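Local coordinates for uncharacterized protein (Clostridium sporogenes, PDB 4Q0Y) that is of unknown function but has a hot dog, thioesterase-like fold, which hints at, without proving, a role in handling acyl or thioester compounds, at residues Lys15-Ser18 / Phe22-Asp25; Asn44-Asp47 / Gly51-Lys54; Phe66-His71 / Ile122-Phe127; Leu76-Val79 / Val84-Gly87; Ser102-Ser107 / Tyr113-Asn118. One frame throughout, in Å; residues are numbered along the deposited sequence. Where two conformers were deposited one is given.

In the fold
Five contacts sample one antiparallel sheet and what packs on it. Contacts 4 and 5 are hairpins with paired backbone bonds, yet differ with place: contact 4 lies at the surface, its centre about 17 Å from that of the chain, and adds a salt bridge and bridging waters, whereas contact 5, about 8 Å from centre to centre, is apolar in its side chains. Contact 3 shares strand 68-80 with contact 4 and helix 117-126 with contact 5, and joins strand to helix through aromatic rings and water. Contact 1 ties two parts of one loop, is polar and meets His71 of contact 3; contact 2 ties the loop after helix 33-44 to strand 52-55 and leans on Tyr113 of contact 5.

Contact 1: Lys15-Ser18 / Phe22-Asp25; sequences KFNS and FSND
Lys15 and Asp25 run side by side, pointing the same way, where the chain turns from strand 4-15 back towards strand 26-30. The first torsion of Lys15 (chi1 -173°) swings CG away from the backbone N and sets the side chain along Asp25. CB lies 3.8 Å from Asp25 OD2 and CG passes a little farther from the same oxygen. CD makes the nearest approach of the chain, 3.4 Å from Asp25 OD2. Only beyond the bend at chi4 does the course depart, and Lys15 NZ ends 5.8 Å from Asp25 OD2, too far for a salt bridge. The backbone supplies the firmer link, a nearly straight hydrogen bond from Lys15 N to Asp25 O of 2.8 Å.

Beside it, Ser23 is the polar hub of the turn. Its OG donates to Lys15 O over 2.8 Å, lying in the carbonyl plane on a lone pair, and accepts from Asp25 N at 3.1 Å, which makes an ST turn. The amide of Asn17 lies next to this serine, its OD1 3.5 Å from Ser23 CB, and a water joins Asn17 ND2 to Asn24 N by accepting from both. His71 of strand 68-80 approaches from the sheet through weak hydrogen bonds to Ser18 O and Ser23 N. One hydroxyl, as donor and acceptor, thus ties the two sides of the loop together, while the opposite charges of Lys15 and Asp25 probably add only a diffuse attraction.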
# COMPACT_ATOMS: atom_id res chain seq x y z
N LYS B 15 -6.44 10.95 22.82
CA LYS B 15 -5.43 10.71 23.83
C LYS B 15 -5.54 9.28 24.34
O LYS B 15 -6.63 8.80 24.61
CB LYS B 15 -5.57 11.69 24.99
CG LYS B 15 -4.46 11.60 26.00
CD LYS B 15 -4.56 12.79 26.94
CE LYS B 15 -3.50 12.74 27.99
NZ LYS B 15 -2.14 12.71 27.41
N PHE B 16 -4.41 8.59 24.45
CA PHE B 16 -4.37 7.22 24.95
C PHE B 16 -4.53 7.29 26.46
O PHE B 16 -3.56 7.53 27.18
CB PHE B 16 -3.04 6.55 24.52
CG PHE B 16 -3.06 5.05 24.56
CD1 PHE B 16 -3.37 4.36 25.74
CD2 PHE B 16 -2.69 4.32 23.43
CE1 PHE B 16 -3.35 2.97 25.76
CE2 PHE B 16 -2.66 2.92 23.46
CZ PHE B 16 -3.01 2.26 24.62
N ASN B 17 -5.76 7.10 26.97
CA ASN B 17 -6.03 7.22 28.43
C ASN B 17 -6.59 5.95 29.06
O ASN B 17 -7.08 5.98 30.20
CB ASN B 17 -6.96 8.43 28.69
CG ASN B 17 -8.32 8.28 28.05
OD1 ASN B 17 -8.64 7.25 27.45
ND2 ASN B 17 -9.10 9.34 28.09
N SER B 18 -6.57 4.84 28.32
CA SER B 18 -7.14 3.58 28.77
C SER B 18 -6.69 2.45 27.86
O SER B 18 -6.44 2.67 26.68
CB SER B 18 -8.67 3.64 28.73
OG SER B 18 -9.28 2.43 29.12
N PHE B 22 -12.34 2.97 24.59
CA PHE B 22 -11.88 3.88 23.55
C PHE B 22 -12.09 5.35 24.00
O PHE B 22 -13.14 5.72 24.46
CB PHE B 22 -12.58 3.64 22.23
CG PHE B 22 -11.95 4.35 21.09
CD1 PHE B 22 -10.89 3.78 20.40
CD2 PHE B 22 -12.42 5.59 20.68
CE1 PHE B 22 -10.28 4.44 19.35
CE2 PHE B 22 -11.80 6.26 19.64
CZ PHE B 22 -10.75 5.67 18.95
N SER B 23 -11.09 6.17 23.77
CA SER B 23 -10.95 7.48 24.36
C SER B 23 -11.87 8.45 23.66
O SER B 23 -12.05 8.33 22.45
CB SER B 23 -9.52 7.99 24.15
OG SER B 23 -9.36 9.33 24.62
N ASN B 24 -12.42 9.39 24.45
CA ASN B 24 -13.22 10.52 23.94
C ASN B 24 -12.51 11.85 24.12
O ASN B 24 -13.16 12.91 24.00
CB ASN B 24 -14.53 10.61 24.72
CG ASN B 24 -15.37 9.35 24.63
OD1 ASN B 24 -15.88 8.90 25.64
ND2 ASN B 24 -15.51 8.79 23.44
N ASP B 25 -11.20 11.81 24.40
CA ASP B 25 -10.37 13.03 24.59
C ASP B 25 -9.66 13.30 23.26
O ASP B 25 -8.57 12.80 23.00
CB ASP B 25 -9.38 12.77 25.73
CG ASP B 25 -8.56 13.98 26.09
OD1 ASP B 25 -8.65 15.03 25.43
OD2 ASP B 25 -7.81 13.87 27.07
O HOH W 1 -12.11 9.05 27.41

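Contact 2: Asn44-Asp47 / Gly51-Lys54; sequences NSLD and GIKK
Ile52 sets its CG2 opposite the backbone N and its CG1 opposite the carbonyl carbon (chi1 -56°), and this spreads the two branches over different parts of segment 44-47. CG2 comes to 3.4 Å from Leu46 O. The other branch carries CD1 to 3.6 Å from Ser45 OG. That hydroxyl has its strongest polar partner in Val41 O of the preceding helix, so the methyl of Ile52 packs against an oxygen already engaged.

Leu46 adds a methyl to the same patch: its CD2 lies 4.1 Å from Ile52 CG2, the two side chains crossing at a slant. In the hot dog fold a long helix packs against a curved antiparallel sheet; here the contact joins the end of helix 33-44 to strand 52-55, the outermost strand on this side within the chain. Tyr113 of neighbouring strand 112-115 touches Leu46, Ile52 and Lys54.

No direct hydrogen bond spans the two segments. Between them a water lies 2.7 Å from Leu46 O and 2.8 Å from Ile52 O; with further acceptors in reach, it cannot donate to all of them at once. At the exposed margin, Lys54 bends at chi3 to bring CE 3.9 Å from Asp47 OD1. Lys54 NZ stays 4.3 Å from Asp47 OD1, beyond a salt bridge, and that carboxylate oxygen is hydrogen-bonded to Tyr113 OH.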
# COMPACT_ATOMS: atom_id res chain seq x y z
N ASN B 44 -4.27 -3.28 5.52
CA ASN B 44 -4.54 -4.40 4.59
C ASN B 44 -3.49 -5.52 4.59
O ASN B 44 -3.69 -6.54 3.93
CB ASN B 44 -4.71 -3.90 3.15
CG ASN B 44 -6.07 -3.28 2.90
OD1 ASN B 44 -7.06 -3.61 3.57
ND2 ASN B 44 -6.15 -2.47 1.87
N SER B 45 -2.37 -5.32 5.28
CA SER B 45 -1.29 -6.28 5.29
C SER B 45 -1.03 -6.91 6.67
O SER B 45 -0.06 -7.67 6.81
CB SER B 45 -0.04 -5.63 4.70
OG SER B 45 0.49 -4.69 5.57
N LEU B 46 -1.96 -6.73 7.62
CA LEU B 46 -1.77 -7.26 8.98
C LEU B 46 -1.57 -8.77 9.04
O LEU B 46 -0.76 -9.23 9.83
CB LEU B 46 -2.95 -6.89 9.90
CG LEU B 46 -3.22 -5.41 10.10
CD1 LEU B 46 -4.53 -5.23 10.87
CD2 LEU B 46 -2.06 -4.74 10.80
N ASP B 47 -2.28 -9.52 8.19
CA ASP B 47 -2.20 -11.00 8.19
C ASP B 47 -1.35 -11.59 7.07
O ASP B 47 -1.21 -12.83 6.98
CB ASP B 47 -3.62 -11.59 8.08
CG ASP B 47 -4.47 -11.28 9.30
OD1 ASP B 47 -3.97 -11.39 10.44
OD2 ASP B 47 -5.66 -10.94 9.12
N GLY B 51 6.65 -8.60 8.11
CA GLY B 51 6.96 -7.59 9.15
C GLY B 51 5.87 -7.32 10.17
O GLY B 51 5.97 -6.34 10.92
N ILE B 52 4.77 -8.08 10.13
CA ILE B 52 3.63 -7.89 11.05
C ILE B 52 3.28 -9.30 11.56
O ILE B 52 3.34 -10.28 10.80
CB ILE B 52 2.40 -7.16 10.39
CG1 ILE B 52 2.80 -5.80 9.78
CG2 ILE B 52 1.27 -6.98 11.40
CD1 ILE B 52 1.73 -5.12 8.95
N LYS B 53 2.99 -9.40 12.85
CA LYS B 53 2.65 -10.70 13.48
C LYS B 53 1.49 -10.52 14.43
O LYS B 53 1.51 -9.61 15.26
CB LYS B 53 3.84 -11.28 14.23
CG LYS B 53 3.66 -12.74 14.66
CD LYS B 53 4.72 -13.27 15.61
CE LYS B 53 4.38 -14.64 16.19
NZ LYS B 53 4.03 -15.75 15.27
N LYS B 54 0.48 -11.40 14.30
CA LYS B 54 -0.60 -11.48 15.30
C LYS B 54 -0.05 -12.00 16.62
O LYS B 54 0.67 -13.00 16.66
CB LYS B 54 -1.74 -12.39 14.82
CG LYS B 54 -3.01 -12.31 15.66
CD LYS B 54 -4.06 -13.34 15.22
CE LYS B 54 -4.72 -12.95 13.90
NZ LYS B 54 -5.69 -13.97 13.41
O HOH W 2 1.09 -11.08 9.26

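Contact 3: Phe66-His71 / Ile122-Phe127; sequences FKYSYH and ILKEIF
Phe127 meets Tyr68 and Tyr70, and Lys124 meets Tyr68, where the last turn of helix 117-126 packs on strand 68-80, a helix-on-sheet contact within the thioesterase-like fold. Lys124 comes first along the helix. The aliphatic part of its side chain approaches the phenol ring, CG lying 4.3 Å from Tyr68 CE2, and its carbonyl oxygen accepts from a water that is also bonded to Tyr68 OH. That water sits in the plane of the ring, at its edge. Ile126 follows, its CG2 backing one face of the Phe127 ring.

Phe127, the first residue to leave helical geometry, brings both backbone and side chain to the strand. Its carbonyl oxygen lies over one face of the Tyr68 ring, 3.7 Å from Tyr68 CE1, while Lys67 CG occupies the opposite face; the two flank the ring, each offset toward its rim. Lys67 and Tyr68 together face Val95 of the adjoining strand as a classic beta bulge. With CG trans to its carbonyl carbon (chi1 -67°), Phe127 puts CB 4.2 Å from Tyr68 CD2 and turns its ring towards Tyr70. The Tyr70 and Phe127 side chains slide past each other in opposite directions, Tyr70 CD2 touching Phe127 CD1 at 4.0 Å. A second water donates to Phe127 O at 2.7 Å and is bonded to Tyr70 OH, also at 2.7 Å.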
# COMPACT_ATOMS: atom_id res chain seq x y z
N PHE B 66 6.80 4.32 24.46
CA PHE B 66 6.65 4.52 23.01
C PHE B 66 6.77 5.99 22.62
O PHE B 66 6.48 6.88 23.41
CB PHE B 66 5.28 3.98 22.58
CG PHE B 66 5.16 2.50 22.75
CD1 PHE B 66 4.74 1.96 23.96
CD2 PHE B 66 5.47 1.64 21.69
CE1 PHE B 66 4.64 0.57 24.13
CE2 PHE B 66 5.37 0.26 21.85
CZ PHE B 66 4.98 -0.27 23.08
N LYS B 67 7.23 6.22 21.39
CA LYS B 67 7.30 7.57 20.83
C LYS B 67 5.92 8.21 20.74
O LYS B 67 5.75 9.35 21.19
CB LYS B 67 7.98 7.56 19.45
CG LYS B 67 8.11 8.87 18.71
CD LYS B 67 9.17 9.74 19.32
CE LYS B 67 8.94 11.19 18.98
NZ LYS B 67 10.07 12.05 19.40
N TYR B 68 4.96 7.48 20.19
CA TYR B 68 3.57 7.94 20.10
C TYR B 68 2.64 6.88 20.64
O TYR B 68 2.87 5.67 20.42
CB TYR B 68 3.14 8.23 18.68
CG TYR B 68 4.01 9.20 17.96
CD1 TYR B 68 4.03 10.55 18.33
CD2 TYR B 68 4.81 8.79 16.90
CE1 TYR B 68 4.84 11.46 17.67
CE2 TYR B 68 5.62 9.69 16.22
CZ TYR B 68 5.63 11.02 16.61
OH TYR B 68 6.41 11.92 15.96
N SER B 69 1.63 7.34 21.36
CA SER B 69 0.55 6.47 21.84
C SER B 69 -0.75 7.22 21.64
O SER B 69 -0.92 8.32 22.16
CB SER B 69 0.69 6.01 23.29
OG SER B 69 2.00 5.58 23.56
N TYR B 70 -1.65 6.62 20.88
CA TYR B 70 -2.95 7.21 20.58
C TYR B 70 -4.04 6.16 20.50
O TYR B 70 -3.78 4.97 20.30
CB TYR B 70 -2.90 7.93 19.25
CG TYR B 70 -2.00 9.14 19.18
CD1 TYR B 70 -2.24 10.26 19.98
CD2 TYR B 70 -0.94 9.20 18.25
CE1 TYR B 70 -1.43 11.37 19.91
CE2 TYR B 70 -0.13 10.33 18.16
CZ TYR B 70 -0.36 11.40 19.00
OH TYR B 70 0.42 12.54 18.95
N HIS B 71 -5.28 6.61 20.71
CA HIS B 71 -6.46 5.87 20.29
C HIS B 71 -6.85 6.51 18.99
O HIS B 71 -6.91 7.73 18.91
CB HIS B 71 -7.57 5.97 21.32
CG HIS B 71 -7.32 5.16 22.55
ND1 HIS B 71 -8.31 4.85 23.45
CD2 HIS B 71 -6.20 4.57 23.02
CE1 HIS B 71 -7.82 4.13 24.43
NE2 HIS B 71 -6.54 3.93 24.19
N ILE B 122 7.30 3.88 9.10
CA ILE B 122 6.12 4.38 8.36
C ILE B 122 5.10 5.00 9.34
O ILE B 122 4.57 6.08 9.09
CB ILE B 122 5.48 3.28 7.48
CG1 ILE B 122 6.46 2.84 6.38
CG2 ILE B 122 4.16 3.75 6.86
CD1 ILE B 122 6.10 1.51 5.75
N LEU B 123 4.82 4.31 10.45
CA LEU B 123 3.90 4.82 11.47
C LEU B 123 4.36 6.14 12.07
O LEU B 123 3.54 7.03 12.29
CB LEU B 123 3.65 3.80 12.57
CG LEU B 123 2.84 2.57 12.12
CD1 LEU B 123 2.94 1.50 13.20
CD2 LEU B 123 1.40 2.91 11.82
N LYS B 124 5.67 6.26 12.29
CA LYS B 124 6.27 7.54 12.72
C LYS B 124 6.02 8.68 11.73
O LYS B 124 5.74 9.80 12.16
CB LYS B 124 7.75 7.39 13.06
CG LYS B 124 7.94 6.58 14.35
CD LYS B 124 9.36 6.09 14.60
CE LYS B 124 10.36 7.22 14.76
NZ LYS B 124 11.70 6.66 15.12
N GLU B 125 6.06 8.39 10.43
CA GLU B 125 5.72 9.38 9.40
C GLU B 125 4.24 9.78 9.47
O GLU B 125 3.91 10.98 9.38
CB GLU B 125 6.06 8.89 7.98
CG GLU B 125 7.55 8.74 7.75
CD GLU B 125 7.93 7.93 6.52
OE1 GLU B 125 7.04 7.51 5.74
OE2 GLU B 125 9.14 7.69 6.37
N ILE B 126 3.37 8.79 9.62
CA ILE B 126 1.91 9.02 9.66
C ILE B 126 1.49 9.86 10.88
O ILE B 126 0.65 10.79 10.74
CB ILE B 126 1.12 7.70 9.67
CG1 ILE B 126 1.34 6.95 8.36
CG2 ILE B 126 -0.38 7.93 9.92
CD1 ILE B 126 1.04 5.47 8.46
N PHE B 127 2.07 9.55 12.03
CA PHE B 127 1.69 10.18 13.29
C PHE B 127 2.60 11.34 13.73
O PHE B 127 2.45 11.84 14.85
CB PHE B 127 1.49 9.12 14.37
CG PHE B 127 0.31 8.24 14.10
CD1 PHE B 127 -0.99 8.74 14.29
CD2 PHE B 127 0.46 6.98 13.53
CE1 PHE B 127 -2.09 7.98 13.96
CE2 PHE B 127 -0.63 6.21 13.19
CZ PHE B 127 -1.92 6.71 13.42
O HOH W 3 7.83 10.83 13.98
O HOH W 4 1.85 13.55 16.85

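Contact 4: Leu76-Val79 / Val84-Gly87; sequences LKYV and VYDG
Tyr85 CB sits over one face of the Tyr78 ring, 3.5 Å from Tyr78 CZ, in a CH-pi contact displaced toward the rim. The two rings themselves meet at a slant, with planes 34° apart, so they neither stack nor form an edge-to-face pair. Tyr78 reaches this place because its CG lies between the backbone N and the carbonyl carbon (chi1 67°), which folds the ring across the neighbouring strand. The ring edge then comes to Gly87, whose CA lies near the ring plane 4.1 Å from Tyr78 CE1. A water links Tyr78 OH with Asp86 O.

Lys77 and Asp86 face the other way, lying side by side. Lys77 NZ forms a salt bridge with Asp86 OD1 at 2.7 Å, on the oxygen's syn lone pair, and OD1 also accepts a hydrogen bond from a water that donates to Leu76 O. Near this pair, Val84 CG1 packs 4.0 Å from Lys77 CB.

Holding all of this in register is the antiparallel hairpin of strands 68-80 and 83-95. Tyr78 and Tyr85 form a hydrogen-bonded pair, each N donating to the other's O at 2.8 Å. Leu76 and Gly87 form another, with bonds from Leu76 N to Gly87 O (3.0 Å) and from Gly87 N to Leu76 O (2.9 Å). Farther out, strand 4-15 borders the hairpin, with Leu76 on Ile5 and Leu8. Across the dimer, Val79 and Val84 pack on Val79 of the second subunit, and Lys77 NZ donates to Asn82 OD1 of that subunit.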
# COMPACT_ATOMS: atom_id res chain seq x y z
N LEU B 76 -13.15 4.75 6.84
CA LEU B 76 -12.77 4.06 5.63
C LEU B 76 -13.92 3.58 4.78
O LEU B 76 -15.08 3.56 5.20
CB LEU B 76 -11.84 2.91 6.01
CG LEU B 76 -12.41 1.88 7.01
CD1 LEU B 76 -13.31 0.85 6.36
CD2 LEU B 76 -11.25 1.24 7.76
N LYS B 77 -13.55 3.16 3.59
CA LYS B 77 -14.46 2.43 2.68
C LYS B 77 -13.85 1.08 2.45
O LYS B 77 -12.61 0.98 2.34
CB LYS B 77 -14.64 3.13 1.34
CG LYS B 77 -15.30 4.46 1.53
CD LYS B 77 -15.54 5.24 0.25
CE LYS B 77 -16.23 6.55 0.66
NZ LYS B 77 -17.71 6.42 0.75
N TYR B 78 -14.70 0.05 2.35
CA TYR B 78 -14.28 -1.29 2.00
C TYR B 78 -15.18 -1.96 1.00
O TYR B 78 -16.34 -1.58 0.84
CB TYR B 78 -14.11 -2.11 3.28
CG TYR B 78 -15.38 -2.39 4.05
CD1 TYR B 78 -15.89 -1.46 4.97
CD2 TYR B 78 -16.06 -3.59 3.88
CE1 TYR B 78 -17.05 -1.73 5.70
CE2 TYR B 78 -17.24 -3.87 4.59
CZ TYR B 78 -17.73 -2.93 5.50
OH TYR B 78 -18.89 -3.17 6.21
N VAL B 79 -14.64 -2.97 0.32
CA VAL B 79 -15.34 -3.70 -0.70
C VAL B 79 -15.70 -5.08 -0.15
O VAL B 79 -14.84 -5.75 0.44
CB VAL B 79 -14.51 -3.85 -1.99
CG1 VAL B 79 -15.15 -4.79 -2.98
CG2 VAL B 79 -14.30 -2.48 -2.63
N VAL B 84 -19.46 -1.30 -2.30
CA VAL B 84 -18.65 -0.44 -1.45
C VAL B 84 -19.45 -0.10 -0.18
O VAL B 84 -20.65 0.23 -0.28
CB VAL B 84 -18.18 0.83 -2.22
CG1 VAL B 84 -17.26 1.69 -1.34
CG2 VAL B 84 -17.47 0.44 -3.52
N TYR B 85 -18.82 -0.22 0.98
CA TYR B 85 -19.39 0.15 2.27
C TYR B 85 -18.51 1.12 3.05
O TYR B 85 -17.28 1.06 2.98
CB TYR B 85 -19.55 -1.10 3.13
CG TYR B 85 -20.46 -2.12 2.52
CD1 TYR B 85 -21.85 -1.97 2.60
CD2 TYR B 85 -19.96 -3.23 1.86
CE1 TYR B 85 -22.71 -2.89 2.03
CE2 TYR B 85 -20.81 -4.18 1.28
CZ TYR B 85 -22.19 -4.01 1.36
OH TYR B 85 -23.03 -4.94 0.80
N ASP B 86 -19.15 1.95 3.86
CA ASP B 86 -18.47 2.81 4.80
C ASP B 86 -18.32 2.08 6.11
O ASP B 86 -19.22 1.36 6.53
CB ASP B 86 -19.26 4.09 5.04
CG ASP B 86 -19.44 4.91 3.78
OD1 ASP B 86 -18.44 5.23 3.11
OD2 ASP B 86 -20.58 5.25 3.43
N GLY B 87 -17.18 2.28 6.76
CA GLY B 87 -16.89 1.65 8.03
C GLY B 87 -15.83 2.42 8.80
O GLY B 87 -15.39 3.49 8.40
O HOH W 5 -16.55 6.26 5.08
O HOH W 6 -20.46 -1.02 7.18

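Contact 5: Ser102-Ser107 / Tyr113-Asn118; sequences SYIIFS and YVLDKN
Leu115 and Ile104 touch through their branches on one face of the hairpin, Ile104 CG1 lying 3.9 Å from Leu115 CD1. With CG turned trans to its carbonyl carbon (chi1 -58°), Leu115 also carries CD1 to 3.5 Å from Ser102 O. Phe106 and Tyr113 extend this apolar face: Phe106 CE1 comes to the edge of the Tyr113 ring, 3.9 Å from Tyr113 CE1. Helix 33-44 adjoins it, with Met43 on Phe106 and Ile42 on Leu115, as befits the helix wrapped by the sheet in a hot dog fold.

On the other face, Val114 lies alongside Tyr103, its CG2 3.7 Å from Tyr103 CE2 in an off-centre CH-pi contact.

The backbones of strands 102-106 and 112-115 form two hydrogen-bonded antiparallel pairs. Leu115 N donates to Ser102 O (2.8 Å), and Tyr113 N to Ile104 O (2.9 Å), each bond being answered by its reciprocal. The polar end of Ser102 is satisfied by Thr120 and Gly96 N, while Asp116 OD1 N-caps the following helix at Asn119 N. Half of the backbone groups thus pair within the hairpin and the others with strand 83-95, strand 52-55 and Gly51, which is consistent with largely apolar side chains facing helix 33-44.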
# COMPACT_ATOMS: atom_id res chain seq x y z
N SER B 102 6.23 -1.61 17.09
CA SER B 102 4.96 -0.97 17.32
C SER B 102 3.87 -1.99 17.51
O SER B 102 4.04 -3.14 17.12
CB SER B 102 4.59 -0.03 16.16
OG SER B 102 5.56 0.97 15.99
N TYR B 103 2.75 -1.56 18.10
CA TYR B 103 1.60 -2.42 18.36
C TYR B 103 0.30 -1.75 17.92
O TYR B 103 0.12 -0.56 18.13
CB TYR B 103 1.48 -2.74 19.83
CG TYR B 103 2.69 -3.48 20.36
CD1 TYR B 103 3.84 -2.79 20.76
CD2 TYR B 103 2.71 -4.86 20.42
CE1 TYR B 103 4.97 -3.48 21.23
CE2 TYR B 103 3.83 -5.56 20.89
CZ TYR B 103 4.94 -4.86 21.29
OH TYR B 103 6.05 -5.56 21.73
N ILE B 104 -0.60 -2.56 17.35
CA ILE B 104 -1.97 -2.15 17.04
C ILE B 104 -2.90 -3.12 17.78
O ILE B 104 -2.75 -4.33 17.62
CB ILE B 104 -2.25 -2.18 15.53
CG1 ILE B 104 -1.39 -1.10 14.84
CG2 ILE B 104 -3.75 -1.99 15.24
CD1 ILE B 104 -1.35 -1.20 13.33
N ILE B 105 -3.82 -2.59 18.59
CA ILE B 105 -4.78 -3.38 19.34
C ILE B 105 -6.18 -2.97 18.89
O ILE B 105 -6.47 -1.79 18.81
CB ILE B 105 -4.64 -3.14 20.87
CG1 ILE B 105 -3.22 -3.49 21.36
CG2 ILE B 105 -5.70 -3.90 21.66
CD1 ILE B 105 -2.91 -2.93 22.74
N PHE B 106 -7.04 -3.93 18.63
CA PHE B 106 -8.42 -3.63 18.22
C PHE B 106 -9.24 -3.46 19.50
O PHE B 106 -9.39 -4.41 20.26
CB PHE B 106 -8.97 -4.73 17.31
CG PHE B 106 -8.43 -4.67 15.91
CD1 PHE B 106 -7.13 -5.06 15.63
CD2 PHE B 106 -9.20 -4.17 14.87
CE1 PHE B 106 -6.61 -4.97 14.35
CE2 PHE B 106 -8.69 -4.07 13.58
CZ PHE B 106 -7.40 -4.49 13.31
N SER B 107 -9.74 -2.24 19.73
CA SER B 107 -10.50 -1.86 20.93
C SER B 107 -11.70 -2.77 21.12
O SER B 107 -12.41 -3.08 20.15
CB SER B 107 -11.00 -0.41 20.83
OG SER B 107 -11.75 -0.06 21.99
N TYR B 113 -1.56 -6.88 17.01
CA TYR B 113 -0.43 -7.14 16.10
C TYR B 113 0.80 -6.37 16.55
O TYR B 113 0.68 -5.25 17.04
CB TYR B 113 -0.76 -6.71 14.68
CG TYR B 113 -1.86 -7.52 14.06
CD1 TYR B 113 -3.21 -7.20 14.28
CD2 TYR B 113 -1.57 -8.61 13.27
CE1 TYR B 113 -4.24 -7.95 13.71
CE2 TYR B 113 -2.60 -9.35 12.68
CZ TYR B 113 -3.92 -9.04 12.92
OH TYR B 113 -4.90 -9.79 12.34
N VAL B 114 1.97 -7.00 16.40
CA VAL B 114 3.26 -6.34 16.59
C VAL B 114 3.82 -6.08 15.19
O VAL B 114 3.70 -6.91 14.30
CB VAL B 114 4.26 -7.14 17.48
CG1 VAL B 114 4.60 -8.51 16.93
CG2 VAL B 114 5.55 -6.33 17.71
N LEU B 115 4.41 -4.90 15.01
CA LEU B 115 4.96 -4.45 13.73
C LEU B 115 6.46 -4.21 13.87
O LEU B 115 6.91 -3.68 14.89
CB LEU B 115 4.22 -3.21 13.23
CG LEU B 115 2.70 -3.37 13.04
CD1 LEU B 115 1.92 -3.03 14.32
CD2 LEU B 115 2.22 -2.50 11.88
N ASP B 116 7.22 -4.59 12.84
CA ASP B 116 8.68 -4.46 12.83
C ASP B 116 9.19 -3.03 12.62
O ASP B 116 8.39 -2.11 12.43
CB ASP B 116 9.30 -5.43 11.81
CG ASP B 116 9.06 -5.01 10.34
OD1 ASP B 116 8.31 -4.05 10.03
OD2 ASP B 116 9.66 -5.71 9.49
N LYS B 117 10.51 -2.87 12.62
CA LYS B 117 11.13 -1.53 12.46
C LYS B 117 10.71 -0.78 11.18
O LYS B 117 10.45 0.41 11.26
CB LYS B 117 12.64 -1.60 12.55
CG LYS B 117 13.12 -1.92 13.93
CD LYS B 117 14.65 -2.00 13.97
CE LYS B 117 15.11 -2.37 15.36
NZ LYS B 117 16.58 -2.62 15.44
N ASN B 118 10.65 -1.48 10.04
CA ASN B 118 10.18 -0.89 8.75
C ASN B 118 8.78 -0.25 8.86
O ASN B 118 8.56 0.94 8.50
CB ASN B 118 10.18 -1.95 7.61
CG ASN B 118 11.58 -2.29 7.09
OD1 ASN B 118 12.58 -1.63 7.39
ND2 ASN B 118 11.64 -3.33 6.27